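Long-range contacts in D-alanyl-lipoteichoic acid synthetase (Streptococcus pneumoniae, PDB 3BMA), which probably takes part in attaching D-alanine to lipoteichoic acid during cell wall biogenesis, as a membrane-associated DltD-family protein related to the SGNH hydrolases: residues K15-A20 / R72-G77; S30-A35 / M90-P95; R42-F47 / P366-P371; W52-G57 / D206-K211. The protein carries 1 engineered substitution. One frame throughout, in Å; residues are numbered along the deposited sequence. Where two conformers were deposited one is given.

Contact 1: K15-A20 / R72-G77; sequences KRSAVA and RPYLLG
The outer edge of the parallel beta sheet, strand 72-76, is met here by the last turn of helix 11-18. Arg-72, Tyr-74 and Leu-76 use their backbone groups on strand 43-47, so Leu-75 points its N-H the other way, and Leu-75 N donates to Ala-18 O at 2.9 Å, nearly straight (164°) and in the carbonyl plane. Leu-75 CG packs against the same oxygen, 3.3 Å from Ala-18 O. A water widens the bridge, 2.7 Å from Ser-17 O and 2.9 Å from Leu-75 O. With CG anti to its backbone N (chi1 -163°), Tyr-74 lays one ring face against the helix: Ala-18 CA sits 3.9 Å from the ring centroid in a CH-pi contact, shifted toward the CD1 rim. Ser-17 CB touches Tyr-74 OH at 3.5 Å. At the outer end Lys-15 NZ and Arg-72 NH2 come within 4.6 Å despite like charge. Glu-65, salt-bridged to Arg-72 NE and weakly paired with the lysine, probably eases the repulsion, while Arg-72 NH1 binds Arg-69 O. A helix end thus meets the edge strand of a parallel alpha/beta sheet, the core of the SGNH-hydrolase fold.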
loop_
_atom_site.group_PDB
_atom_site.type_symbol
_atom_site.label_atom_id
_atom_site.label_comp_id
_atom_site.label_asym_id
_atom_site.label_seq_id
_atom_site.Cartn_x
_atom_site.Cartn_y
_atom_site.Cartn_z
ATOM N N LYS C 15 5.573 -39.182 7.182
ATOM C CA LYS C 15 6.282 -40.356 6.683
ATOM C C LYS C 15 5.959 -40.617 5.217
ATOM O O LYS C 15 6.841 -41.002 4.446
ATOM C CB LYS C 15 5.962 -41.590 7.532
ATOM C CG LYS C 15 6.646 -41.589 8.889
ATOM C CD LYS C 15 6.469 -42.914 9.609
ATOM C CE LYS C 15 7.443 -43.031 10.776
ATOM N NZ LYS C 15 7.207 -44.257 11.582
ATOM N N ARG C 16 4.702 -40.389 4.841
ATOM C CA ARG C 16 4.254 -40.566 3.457
ATOM C C ARG C 16 4.818 -39.493 2.523
ATOM O O ARG C 16 5.153 -39.783 1.374
ATOM C CB ARG C 16 2.727 -40.602 3.385
ATOM C CG ARG C 16 2.129 -41.775 4.134
ATOM C CD ARG C 16 0.622 -41.817 4.048
ATOM N NE ARG C 16 0.067 -42.308 5.307
ATOM C CZ ARG C 16 -0.595 -41.556 6.183
ATOM N NH1 ARG C 16 -0.822 -40.275 5.930
ATOM N NH2 ARG C 16 -1.054 -42.094 7.304
ATOM N N SER C 17 4.932 -38.269 3.034
ATOM C CA SER C 17 5.513 -37.148 2.290
ATOM C C SER C 17 7.012 -37.327 2.079
ATOM O O SER C 17 7.546 -36.963 1.031
ATOM C CB SER C 17 5.264 -35.832 3.028
ATOM O OG SER C 17 3.882 -35.629 3.246
ATOM N N ALA C 18 7.673 -37.897 3.086
ATOM C CA ALA C 18 9.120 -38.097 3.092
ATOM C C ALA C 18 9.613 -39.011 1.981
ATOM O O ALA C 18 10.718 -38.830 1.474
ATOM C CB ALA C 18 9.563 -38.628 4.435
ATOM N N VAL C 19 8.785 -39.982 1.607
ATOM C CA VAL C 19 9.160 -40.992 0.617
ATOM C C VAL C 19 8.308 -40.948 -0.659
ATOM O O VAL C 19 8.447 -41.814 -1.526
ATOM C CB VAL C 19 9.123 -42.420 1.224
ATOM C CG1 VAL C 19 10.061 -42.520 2.414
ATOM C CG2 VAL C 19 7.710 -42.796 1.634
ATOM N N ALA C 20 7.440 -39.939 -0.768
ATOM C CA ALA C 20 6.532 -39.798 -1.918
ATOM C C ALA C 20 7.260 -39.540 -3.233
ATOM O O ALA C 20 6.850 -40.050 -4.279
ATOM C CB ALA C 20 5.510 -38.696 -1.670
ATOM N N ARG C 72 14.797 -39.939 10.063
ATOM C CA ARG C 72 14.187 -40.394 8.818
ATOM C C ARG C 72 14.620 -39.455 7.696
ATOM O O ARG C 72 14.694 -38.248 7.907
ATOM C CB ARG C 72 12.662 -40.396 8.914
ATOM C CG ARG C 72 12.064 -41.374 9.917
ATOM C CD ARG C 72 12.387 -42.828 9.578
ATOM N NE ARG C 72 11.772 -43.766 10.520
ATOM C CZ ARG C 72 12.269 -44.089 11.713
ATOM N NH1 ARG C 72 13.407 -43.554 12.143
ATOM N NH2 ARG C 72 11.626 -44.956 12.482
ATOM N N PRO C 73 14.944 -40.000 6.510
ATOM C CA PRO C 73 15.204 -39.128 5.362
ATOM C C PRO C 73 13.927 -38.475 4.833
ATOM O O PRO C 73 12.889 -39.133 4.757
ATOM C CB PRO C 73 15.773 -40.088 4.305
ATOM C CG PRO C 73 16.098 -41.359 5.037
ATOM C CD PRO C 73 15.131 -41.422 6.171
ATOM N N TYR C 74 14.000 -37.182 4.518
ATOM C CA TYR C 74 12.980 -36.529 3.701
ATOM C C TYR C 74 13.575 -36.348 2.314
ATOM O O TYR C 74 14.434 -35.495 2.106
ATOM C CB TYR C 74 12.531 -35.175 4.276
ATOM C CG TYR C 74 11.213 -34.698 3.680
ATOM C CD1 TYR C 74 10.016 -34.856 4.374
ATOM C CD2 TYR C 74 11.161 -34.114 2.410
ATOM C CE1 TYR C 74 8.804 -34.440 3.824
ATOM C CE2 TYR C 74 9.953 -33.698 1.849
ATOM C CZ TYR C 74 8.781 -33.863 2.563
ATOM O OH TYR C 74 7.588 -33.446 2.014
ATOM N N LEU C 75 13.106 -37.155 1.372
ATOM C CA LEU C 75 13.695 -37.204 0.041
ATOM C C LEU C 75 13.247 -36.021 -0.810
ATOM O O LEU C 75 12.076 -35.906 -1.180
ATOM C CB LEU C 75 13.385 -38.542 -0.638
ATOM C CG LEU C 75 13.631 -39.810 0.197
ATOM C CD1 LEU C 75 12.954 -41.012 -0.442
ATOM C CD2 LEU C 75 15.115 -40.072 0.436
ATOM N N LEU C 76 14.196 -35.136 -1.095
ATOM C CA LEU C 76 13.929 -33.910 -1.827
ATOM C C LEU C 76 14.595 -33.917 -3.193
ATOM O O LEU C 76 15.752 -33.516 -3.337
ATOM C CB LEU C 76 14.391 -32.698 -1.018
ATOM C CG LEU C 76 13.594 -32.376 0.245
ATOM C CD1 LEU C 76 14.451 -31.610 1.231
ATOM C CD2 LEU C 76 12.326 -31.602 -0.093
ATOM N N GLY C 77 13.857 -34.370 -4.199
ATOM C CA GLY C 77 14.351 -34.347 -5.564
ATOM C C GLY C 77 13.497 -35.083 -6.571
ATOM O O GLY C 77 12.755 -36.005 -6.226
HETATM O O HOH W 1 9.352 -36.987 -0.978
#

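Contact 2: S30-A35 / M90-P95; sequences SQKVRA and MQQMLP
Chi1 of 67° at Lys-32 and 50° at Met-93 puts both CG atoms in the crowded position between backbone N and carbonyl carbon; beyond it each chain runs extended. They meet at about a right angle, joining helix 29-36, which packs beside the sheet, to a type I beta turn, Met-90 to Met-93, that follows helix 83-90. The turn is closed by Met-93 N donating to Met-90 O at 2.8 Å. Lys-32 CD lies across Met-93 SD at 4.0 Å, so the aliphatic shaft of the lysine packs on the thioether while its ammonium passes on to Gln-92. Val-33 adds the neighbouring contact: its CG2 touches Met-93 CB at 4.1 Å and Gln-92 O at 3.7 Å. Buried as it is, the charge of Lys-32 is well supplied with oxygens, for NZ also donates to Phe-26 O and Gly-89 O, near the ends of helices 23-27 and 83-90; those helix ends would favour a positive charge. Gln-92 is fixed in turn by NE2, which binds Asp-128 OD2 and Lys-27 O and so sets which way OE1 faces. Between the two side chains the bond is short, Lys-32 NZ to Gln-92 OE1 at 2.8 Å, and the ammonium nitrogen stands above the carbonyl plane of the amide, 48° out of it.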
loop_
_atom_site.group_PDB
_atom_site.type_symbol
_atom_site.label_atom_id
_atom_site.label_comp_id
_atom_site.label_asym_id
_atom_site.label_seq_id
_atom_site.Cartn_x
_atom_site.Cartn_y
_atom_site.Cartn_z
ATOM N N SER C 30 4.231 -26.706 2.344
ATOM C CA SER C 30 3.527 -27.392 3.432
ATOM C C SER C 30 4.114 -28.717 3.908
ATOM O O SER C 30 4.473 -28.833 5.076
ATOM C CB SER C 30 2.047 -27.572 3.089
ATOM O OG SER C 30 1.327 -28.081 4.201
ATOM N N GLN C 31 4.215 -29.693 3.008
ATOM C CA GLN C 31 4.637 -31.054 3.361
ATOM C C GLN C 31 6.064 -31.133 3.904
ATOM O O GLN C 31 6.308 -31.823 4.896
ATOM C CB GLN C 31 4.465 -32.004 2.170
ATOM C CG GLN C 31 3.019 -32.239 1.757
ATOM C CD GLN C 31 2.895 -33.127 0.528
ATOM O OE1 GLN C 31 2.534 -32.661 -0.553
ATOM N NE2 GLN C 31 3.196 -34.410 0.690
ATOM N N LYS C 32 6.995 -30.418 3.272
ATOM C CA LYS C 32 8.387 -30.426 3.720
ATOM C C LYS C 32 8.631 -29.637 5.010
ATOM O O LYS C 32 9.464 -30.029 5.814
ATOM C CB LYS C 32 9.362 -30.025 2.600
ATOM C CG LYS C 32 9.293 -28.585 2.114
ATOM C CD LYS C 32 10.055 -28.437 0.806
ATOM C CE LYS C 32 10.106 -26.998 0.352
ATOM N NZ LYS C 32 10.645 -26.906 -1.035
ATOM N N VAL C 33 7.891 -28.553 5.224
ATOM C CA VAL C 33 8.042 -27.763 6.451
ATOM C C VAL C 33 7.392 -28.464 7.658
ATOM O O VAL C 33 7.902 -28.365 8.776
ATOM C CB VAL C 33 7.555 -26.288 6.262
ATOM C CG1 VAL C 33 7.489 -25.530 7.589
ATOM C CG2 VAL C 33 8.486 -25.548 5.296
ATOM N N ARG C 34 6.302 -29.196 7.410
ATOM C CA ARG C 34 5.586 -29.944 8.448
ATOM C C ARG C 34 6.469 -31.028 9.070
ATOM O O ARG C 34 6.521 -31.179 10.292
ATOM C CB ARG C 34 4.329 -30.574 7.842
ATOM C CG ARG C 34 3.313 -31.129 8.821
ATOM C CD ARG C 34 2.109 -31.646 8.044
ATOM N NE ARG C 34 1.190 -32.430 8.869
ATOM C CZ ARG C 34 0.059 -31.960 9.390
ATOM N NH1 ARG C 34 -0.711 -32.757 10.120
ATOM N NH2 ARG C 34 -0.311 -30.698 9.185
ATOM N N ALA C 35 7.156 -31.780 8.209
ATOM C CA ALA C 35 8.033 -32.871 8.640
ATOM C C ALA C 35 9.336 -32.376 9.264
ATOM O O ALA C 35 9.746 -32.866 10.319
ATOM C CB ALA C 35 8.318 -33.807 7.482
ATOM N N MET C 90 15.071 -24.352 -1.122
ATOM C CA MET C 90 15.594 -24.061 0.225
ATOM C C MET C 90 14.998 -22.783 0.811
ATOM O O MET C 90 14.762 -22.716 2.012
ATOM C CB MET C 90 17.126 -23.949 0.224
ATOM C CG MET C 90 17.888 -25.271 0.103
ATOM S SD MET C 90 19.690 -25.067 -0.002
ATOM C CE MET C 90 20.095 -26.518 -0.955
ATOM N N GLN C 91 14.744 -21.790 -0.050
ATOM C CA GLN C 91 14.177 -20.485 0.338
ATOM C C GLN C 91 12.827 -20.578 1.060
ATOM O O GLN C 91 12.435 -19.652 1.768
ATOM C CB GLN C 91 14.033 -19.567 -0.887
ATOM C CG GLN C 91 15.292 -19.396 -1.743
ATOM C CD GLN C 91 16.486 -18.883 -0.960
ATOM O OE1 GLN C 91 16.392 -17.900 -0.224
ATOM N NE2 GLN C 91 17.620 -19.554 -1.114
ATOM N N GLN C 92 12.132 -21.699 0.870
ATOM C CA GLN C 92 10.863 -21.988 1.535
ATOM C C GLN C 92 11.031 -22.576 2.940
ATOM O O GLN C 92 10.066 -22.644 3.704
ATOM C CB GLN C 92 10.057 -22.985 0.705
ATOM C CG GLN C 92 9.606 -22.505 -0.655
ATOM C CD GLN C 92 8.964 -23.621 -1.437
ATOM O OE1 GLN C 92 9.652 -24.487 -1.971
ATOM N NE2 GLN C 92 7.640 -23.617 -1.504
ATOM N N MET C 93 12.242 -23.020 3.267
ATOM C CA MET C 93 12.475 -23.778 4.501
ATOM C C MET C 93 13.759 -23.383 5.240
ATOM O O MET C 93 14.381 -24.216 5.899
ATOM C CB MET C 93 12.448 -25.293 4.218
ATOM C CG MET C 93 13.330 -25.743 3.059
ATOM S SD MET C 93 13.358 -27.536 2.873
ATOM C CE MET C 93 14.356 -27.693 1.411
ATOM N N LEU C 94 14.127 -22.105 5.140
ATOM C CA LEU C 94 15.308 -21.549 5.821
ATOM C C LEU C 94 15.414 -21.775 7.345
ATOM O O LEU C 94 16.491 -22.152 7.813
ATOM C CB LEU C 94 15.499 -20.063 5.467
ATOM C CG LEU C 94 16.582 -19.657 4.459
ATOM C CD1 LEU C 94 16.819 -20.702 3.382
ATOM C CD2 LEU C 94 16.268 -18.309 3.837
ATOM N N PRO C 95 14.322 -21.553 8.123
ATOM C CA PRO C 95 14.457 -21.851 9.557
ATOM C C PRO C 95 14.545 -23.351 9.874
ATOM O O PRO C 95 15.052 -23.727 10.935
ATOM C CB PRO C 95 13.172 -21.264 10.166
ATOM C CG PRO C 95 12.579 -20.394 9.104
ATOM C CD PRO C 95 12.974 -21.030 7.822
#

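Contact 3: R42-F47 / P366-P371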
loop_
_atom_site.group_PDB
_atom_site.type_symbol
_atom_site.label_atom_id
_atom_site.label_comp_id
_atom_site.label_asym_id
_atom_site.label_seq_id
_atom_site.Cartn_x
_atom_site.Cartn_y
_atom_site.Cartn_z
ATOM N N ARG C 42 12.857 -36.787 14.040
ATOM C CA ARG C 42 13.850 -36.073 13.250
ATOM C C ARG C 42 13.780 -36.467 11.780
ATOM O O ARG C 42 14.004 -37.622 11.421
ATOM C CB ARG C 42 15.251 -36.318 13.807
ATOM C CG ARG C 42 16.351 -35.591 13.070
ATOM C CD ARG C 42 17.697 -36.055 13.560
ATOM N NE ARG C 42 18.791 -35.434 12.821
ATOM C CZ ARG C 42 20.041 -35.887 12.820
ATOM N NH1 ARG C 42 20.359 -36.971 13.518
ATOM N NH2 ARG C 42 20.973 -35.257 12.119
ATOM N N PHE C 43 13.444 -35.495 10.939
ATOM C CA PHE C 43 13.494 -35.671 9.500
ATOM C C PHE C 43 14.706 -34.924 8.954
ATOM O O PHE C 43 14.993 -33.800 9.371
ATOM C CB PHE C 43 12.194 -35.207 8.833
ATOM C CG PHE C 43 11.070 -36.209 8.928
ATOM C CD1 PHE C 43 10.903 -37.183 7.949
ATOM C CD2 PHE C 43 10.171 -36.175 9.994
ATOM C CE1 PHE C 43 9.861 -38.121 8.038
ATOM C CE2 PHE C 43 9.125 -37.103 10.087
ATOM C CZ PHE C 43 8.973 -38.076 9.113
ATOM N N VAL C 44 15.423 -35.571 8.040
ATOM C CA VAL C 44 16.665 -35.040 7.485
ATOM C C VAL C 44 16.485 -34.807 5.988
ATOM O O VAL C 44 16.092 -35.727 5.265
ATOM C CB VAL C 44 17.860 -36.008 7.727
ATOM C CG1 VAL C 44 19.167 -35.423 7.184
ATOM C CG2 VAL C 44 18.009 -36.315 9.199
ATOM N N PRO C 45 16.760 -33.573 5.519
ATOM C CA PRO C 45 16.689 -33.266 4.095
ATOM C C PRO C 45 17.694 -34.082 3.286
ATOM O O PRO C 45 18.905 -33.984 3.510
ATOM C CB PRO C 45 17.047 -31.773 4.043
ATOM C CG PRO C 45 16.758 -31.260 5.396
ATOM C CD PRO C 45 17.132 -32.382 6.306
ATOM N N PHE C 46 17.175 -34.898 2.372
ATOM C CA PHE C 46 17.995 -35.649 1.429
ATOM C C PHE C 46 17.837 -35.046 0.035
ATOM O O PHE C 46 16.936 -35.426 -0.715
ATOM C CB PHE C 46 17.590 -37.126 1.419
ATOM C CG PHE C 46 18.298 -37.978 2.453
ATOM C CD1 PHE C 46 18.392 -37.575 3.785
ATOM C CD2 PHE C 46 18.838 -39.209 2.091
ATOM C CE1 PHE C 46 19.030 -38.375 4.733
ATOM C CE2 PHE C 46 19.474 -40.020 3.033
ATOM C CZ PHE C 46 19.570 -39.602 4.355
ATOM N N PHE C 47 18.712 -34.102 -0.301
ATOM C CA PHE C 47 18.691 -33.449 -1.606
ATOM C C PHE C 47 19.363 -34.291 -2.685
ATOM O O PHE C 47 20.464 -34.803 -2.485
ATOM C CB PHE C 47 19.418 -32.106 -1.557
ATOM C CG PHE C 47 18.931 -31.167 -0.495
ATOM C CD1 PHE C 47 17.767 -30.432 -0.677
ATOM C CD2 PHE C 47 19.665 -30.974 0.664
ATOM C CE1 PHE C 47 17.324 -29.541 0.289
ATOM C CE2 PHE C 47 19.228 -30.083 1.641
ATOM C CZ PHE C 47 18.052 -29.369 1.455
ATOM N N PRO C 366 26.600 -43.106 10.138
ATOM C CA PRO C 366 27.388 -42.645 11.293
ATOM C C PRO C 366 27.479 -41.123 11.421
ATOM O O PRO C 366 27.587 -40.610 12.538
ATOM C CB PRO C 366 28.784 -43.215 11.015
ATOM C CG PRO C 366 28.558 -44.338 10.089
ATOM C CD PRO C 366 27.451 -43.877 9.212
ATOM N N PHE C 367 27.439 -40.422 10.287
ATOM C CA PHE C 367 27.447 -38.958 10.251
ATOM C C PHE C 367 26.159 -38.363 10.830
ATOM O O PHE C 367 26.207 -37.440 11.645
ATOM C CB PHE C 367 27.676 -38.473 8.812
ATOM C CG PHE C 367 27.551 -36.982 8.635
ATOM C CD1 PHE C 367 28.543 -36.126 9.093
ATOM C CD2 PHE C 367 26.448 -36.437 7.983
ATOM C CE1 PHE C 367 28.432 -34.748 8.917
ATOM C CE2 PHE C 367 26.328 -35.064 7.809
ATOM C CZ PHE C 367 27.322 -34.219 8.273
ATOM N N LEU C 368 25.016 -38.901 10.410
ATOM C CA LEU C 368 23.716 -38.399 10.853
ATOM C C LEU C 368 23.316 -38.894 12.245
ATOM O O LEU C 368 22.598 -38.194 12.963
ATOM C CB LEU C 368 22.619 -38.740 9.839
ATOM C CG LEU C 368 22.681 -38.178 8.410
ATOM C CD1 LEU C 368 21.482 -38.665 7.621
ATOM C CD2 LEU C 368 22.742 -36.659 8.382
ATOM N N SER C 369 23.773 -40.091 12.620
ATOM C CA SER C 369 23.492 -40.658 13.952
ATOM C C SER C 369 24.221 -39.919 15.068
ATOM O O SER C 369 23.774 -39.926 16.218
ATOM C CB SER C 369 23.853 -42.141 14.012
ATOM O OG SER C 369 23.170 -42.870 13.009
ATOM N N ASN C 370 25.344 -39.293 14.719
ATOM C CA ASN C 370 26.129 -38.492 15.650
ATOM C C ASN C 370 26.223 -37.050 15.158
ATOM O O ASN C 370 27.232 -36.671 14.565
ATOM C CB ASN C 370 27.531 -39.084 15.809
ATOM C CG ASN C 370 27.507 -40.527 16.263
ATOM O OD1 ASN C 370 27.355 -40.814 17.452
ATOM N ND2 ASN C 370 27.677 -41.448 15.318
ATOM N N PRO C 371 25.175 -36.241 15.411
ATOM C CA PRO C 371 25.086 -34.896 14.845
ATOM C C PRO C 371 26.107 -33.940 15.451
ATOM O O PRO C 371 26.177 -33.790 16.672
ATOM C CB PRO C 371 23.657 -34.450 15.204
ATOM C CG PRO C 371 22.950 -35.682 15.658
ATOM C CD PRO C 371 24.010 -36.535 16.262
#
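Pro-366 begins the last turn of helix 355-369, and its carbonyl holds that turn closed: Asn-370 ND2 donates to Pro-366 O at 2.9 Å, almost straight at 167°, alongside a weak bond from Asn-370 N. Leu-368 carries the contact with strand 43-47. Its CG is anti to its own carbonyl carbon, which sends the branched end toward the sheet. Both methyls, CD1 and CD2, lie 4.0 Å from Val-44 CG1, tip to tip, and CD1 also reaches the Phe-46 ring, 3.8 Å from CE1. The backbone of the same residue does the polar work. Arg-42, extended from CG to NE, reaches out so that its NH1 donates to Leu-368 O at 2.6 Å, with the oxygen at the edge of the guanidinium and close to its plane. The N-H points at it with an angle of 156°, and the carbonyls gathered at the helix C-terminus would favour a positive charge there. Pro-371 comes obliquely alongside the guanidinium, its CG 3.6 Å from Arg-42 NH1. Gln-101 knits the group together, taking Arg-42 NH2 on OE1 and giving NE2 to Phe-367 O. Helix 355-369 therefore packs against the Val-44 and Phe-46 side chains of strand 43-47, whereas Phe-43 and Pro-45 of that strand pack on helix 29-36, and strands 72-76 and 101-105 flank strand 43-47 within the sheet.

Contact 4: W52-G57 / D206-K211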
loop_
_atom_site.group_PDB
_atom_site.type_symbol
_atom_site.label_atom_id
_atom_site.label_comp_id
_atom_site.label_asym_id
_atom_site.label_seq_id
_atom_site.Cartn_x
_atom_site.Cartn_y
_atom_site.Cartn_z
ATOM N N TRP C 52 16.691 -40.811 -5.409
ATOM C CA TRP C 52 15.809 -41.413 -4.403
ATOM C C TRP C 52 14.573 -42.082 -4.994
ATOM O O TRP C 52 13.764 -42.640 -4.254
ATOM C CB TRP C 52 15.362 -40.374 -3.361
ATOM C CG TRP C 52 16.342 -39.272 -3.086
ATOM C CD1 TRP C 52 16.178 -37.946 -3.368
ATOM C CD2 TRP C 52 17.634 -39.395 -2.475
ATOM N NE1 TRP C 52 17.285 -37.233 -2.971
ATOM C CE2 TRP C 52 18.197 -38.099 -2.426
ATOM C CE3 TRP C 52 18.374 -40.476 -1.972
ATOM C CZ2 TRP C 52 19.465 -37.852 -1.887
ATOM C CZ3 TRP C 52 19.635 -40.230 -1.439
ATOM C CH2 TRP C 52 20.166 -38.926 -1.399
ATOM N N LEU C 53 14.431 -42.023 -6.316
ATOM C CA LEU C 53 13.227 -42.507 -6.995
ATOM C C LEU C 53 13.050 -44.025 -7.016
ATOM O O LEU C 53 11.939 -44.520 -6.805
ATOM C CB LEU C 53 13.143 -41.950 -8.419
ATOM C CG LEU C 53 12.398 -40.626 -8.584
ATOM C CD1 LEU C 53 12.627 -40.076 -9.977
ATOM C CD2 LEU C 53 10.907 -40.806 -8.314
ATOM N N ARG C 54 14.133 -44.756 -7.281
ATOM C CA ARG C 54 14.082 -46.217 -7.301
ATOM C C ARG C 54 14.500 -46.814 -5.961
ATOM O O ARG C 54 15.610 -46.570 -5.472
ATOM C CB ARG C 54 14.919 -46.796 -8.451
ATOM C CG ARG C 54 14.284 -46.674 -9.842
ATOM C CD ARG C 54 13.216 -47.744 -10.115
ATOM N NE ARG C 54 11.861 -47.276 -9.812
ATOM C CZ ARG C 54 11.115 -47.699 -8.793
ATOM N NH1 ARG C 54 9.900 -47.197 -8.617
ATOM N NH2 ARG C 54 11.570 -48.620 -7.951
ATOM N N PHE C 55 13.595 -47.596 -5.380
ATOM C CA PHE C 55 13.770 -48.167 -4.054
ATOM C C PHE C 55 14.175 -49.633 -4.118
ATOM O O PHE C 55 13.745 -50.371 -5.009
ATOM C CB PHE C 55 12.462 -48.053 -3.265
ATOM C CG PHE C 55 12.106 -46.647 -2.844
ATOM C CD1 PHE C 55 11.621 -45.721 -3.768
ATOM C CD2 PHE C 55 12.218 -46.263 -1.510
ATOM C CE1 PHE C 55 11.270 -44.435 -3.373
ATOM C CE2 PHE C 55 11.870 -44.974 -1.108
ATOM C CZ PHE C 55 11.400 -44.058 -2.043
ATOM N N ASP C 56 15.014 -50.040 -3.168
ATOM C CA ASP C 56 15.313 -51.454 -2.925
ATOM C C ASP C 56 15.431 -51.714 -1.421
ATOM O O ASP C 56 15.050 -50.865 -0.613
ATOM C CB ASP C 56 16.552 -51.933 -3.709
ATOM C CG ASP C 56 17.796 -51.094 -3.442
ATOM O OD1 ASP C 56 18.269 -50.424 -4.382
ATOM O OD2 ASP C 56 18.315 -51.110 -2.306
ATOM N N GLY C 57 15.960 -52.879 -1.052
ATOM C CA GLY C 57 16.084 -53.275 0.353
ATOM C C GLY C 57 17.130 -52.507 1.137
ATOM O O GLY C 57 17.072 -52.447 2.366
ATOM N N ASP C 206 3.612 -47.949 0.476
ATOM C CA ASP C 206 3.644 -49.407 0.518
ATOM C C ASP C 206 4.560 -50.019 -0.533
ATOM O O ASP C 206 5.392 -50.860 -0.205
ATOM C CB ASP C 206 2.234 -49.991 0.420
ATOM C CG ASP C 206 1.555 -50.111 1.773
ATOM O OD1 ASP C 206 0.920 -51.158 2.022
ATOM O OD2 ASP C 206 1.664 -49.168 2.590
ATOM N N LYS C 207 4.424 -49.567 -1.781
ATOM C CA LYS C 207 5.222 -50.079 -2.902
ATOM C C LYS C 207 6.715 -49.735 -2.824
ATOM O O LYS C 207 7.542 -50.413 -3.438
ATOM C CB LYS C 207 4.647 -49.596 -4.237
ATOM C CG LYS C 207 3.413 -50.356 -4.698
ATOM C CD LYS C 207 2.974 -49.905 -6.085
ATOM C CE LYS C 207 1.736 -50.662 -6.545
ATOM N NZ LYS C 207 1.285 -50.219 -7.894
ATOM N N HIS C 208 7.054 -48.696 -2.064
ATOM C CA HIS C 208 8.435 -48.233 -1.967
ATOM C C HIS C 208 9.127 -48.546 -0.638
ATOM O O HIS C 208 10.320 -48.852 -0.623
ATOM C CB HIS C 208 8.520 -46.734 -2.267
ATOM C CG HIS C 208 8.220 -46.383 -3.693
ATOM N ND1 HIS C 208 7.521 -45.250 -4.048
ATOM C CD2 HIS C 208 8.527 -47.013 -4.853
ATOM C CE1 HIS C 208 7.411 -45.196 -5.364
ATOM N NE2 HIS C 208 8.012 -46.255 -5.876
ATOM N N VAL C 209 8.390 -48.469 0.469
ATOM C CA VAL C 209 8.978 -48.664 1.800
ATOM C C VAL C 209 8.503 -49.945 2.496
ATOM O O VAL C 209 9.329 -50.776 2.881
ATOM C CB VAL C 209 8.781 -47.420 2.718
ATOM C CG1 VAL C 209 9.226 -47.703 4.153
ATOM C CG2 VAL C 209 9.549 -46.237 2.171
ATOM N N ALA C 210 7.186 -50.105 2.633
ATOM C CA ALA C 210 6.593 -51.193 3.429
ATOM C C ALA C 210 6.827 -52.609 2.887
ATOM O O ALA C 210 6.850 -53.571 3.662
ATOM C CB ALA C 210 5.103 -50.946 3.653
ATOM N N LYS C 211 7.000 -52.733 1.572
ATOM C CA LYS C 211 7.227 -54.035 0.940
ATOM C C LYS C 211 8.644 -54.578 1.146
ATOM O O LYS C 211 8.849 -55.795 1.152
ATOM C CB LYS C 211 6.876 -54.001 -0.557
ATOM C CG LYS C 211 5.370 -53.969 -0.895
ATOM C CD LYS C 211 4.660 -55.325 -0.758
ATOM C CE LYS C 211 3.841 -55.435 0.530
ATOM N NZ LYS C 211 2.728 -54.445 0.608
#
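Ring packing dominates where the loop after strand 43-47 meets helix 202-210. The Phe-55 and His-208 rings lie nearly parallel, their planes 14° apart, but they are slid so far that they barely overlap, with centroids 4.5 Å apart. What lies over the middle of the phenyl face is His-208 CB, 3.5 Å from the Phe-55 centroid and 9° off the ring normal, a well-centred CH-pi contact. The imidazole itself extends past the rim, with His-208 CG 3.5 Å from Phe-55 CD1, while the backbone carbonyl His-208 O also meets the phenyl ring, 3.3 Å from Phe-55 CD2. His-59 also stacks with the phenylalanine. Among apolar contacts, Phe-55 CE2 touches Val-209 CG2 at 4.2 Å.

The polar part is slighter. Arg-54, bent at chi2 and chi3, curls round so that NH1 comes to the edge of the imidazole, near its plane, and makes a weak hydrogen bond to His-208 NE2 at 3.5 Å. His-208 ND1 has a firmer partner in Asn-204 OD1, which is consistent with a proton on ND1 and with NE2 serving as acceptor. Next to Phe-55, Asp-56 is tied by its OD1 to Lys-347 and to the backbone of Trp-354. In SGNH hydrolases the loops following the parallel strands surround the active site; this loop follows such a strand, with a helix laid over its aromatic side chain.

In the fold
Contacts 1, 2 and 3 are buried and gather round the sheet; contact 4 is partly buried and farthest from the chain centre. Contacts 1 and 3 use neighbouring strands, 72-76 and 43-47, joined by backbone bonds such as Tyr-74 N to Val-44 O. Contacts 1 and 2 meet at Tyr-74, which packs on helix 29-36, and through Ser-17 OG and Gln-31 NE2. Val-19 and Leu-75 of contact 1 reach Phe-55 and Val-209 of contact 4, whereas contacts 2 and 4 stay about 11 Å apart at their nearest atoms. Chemistry differs: a helix-end carbonyl and a water on the edge strand's backbone, charged donors to oxygens beside apolar packing in contacts 2 and 3, aromatic packing in contact 4.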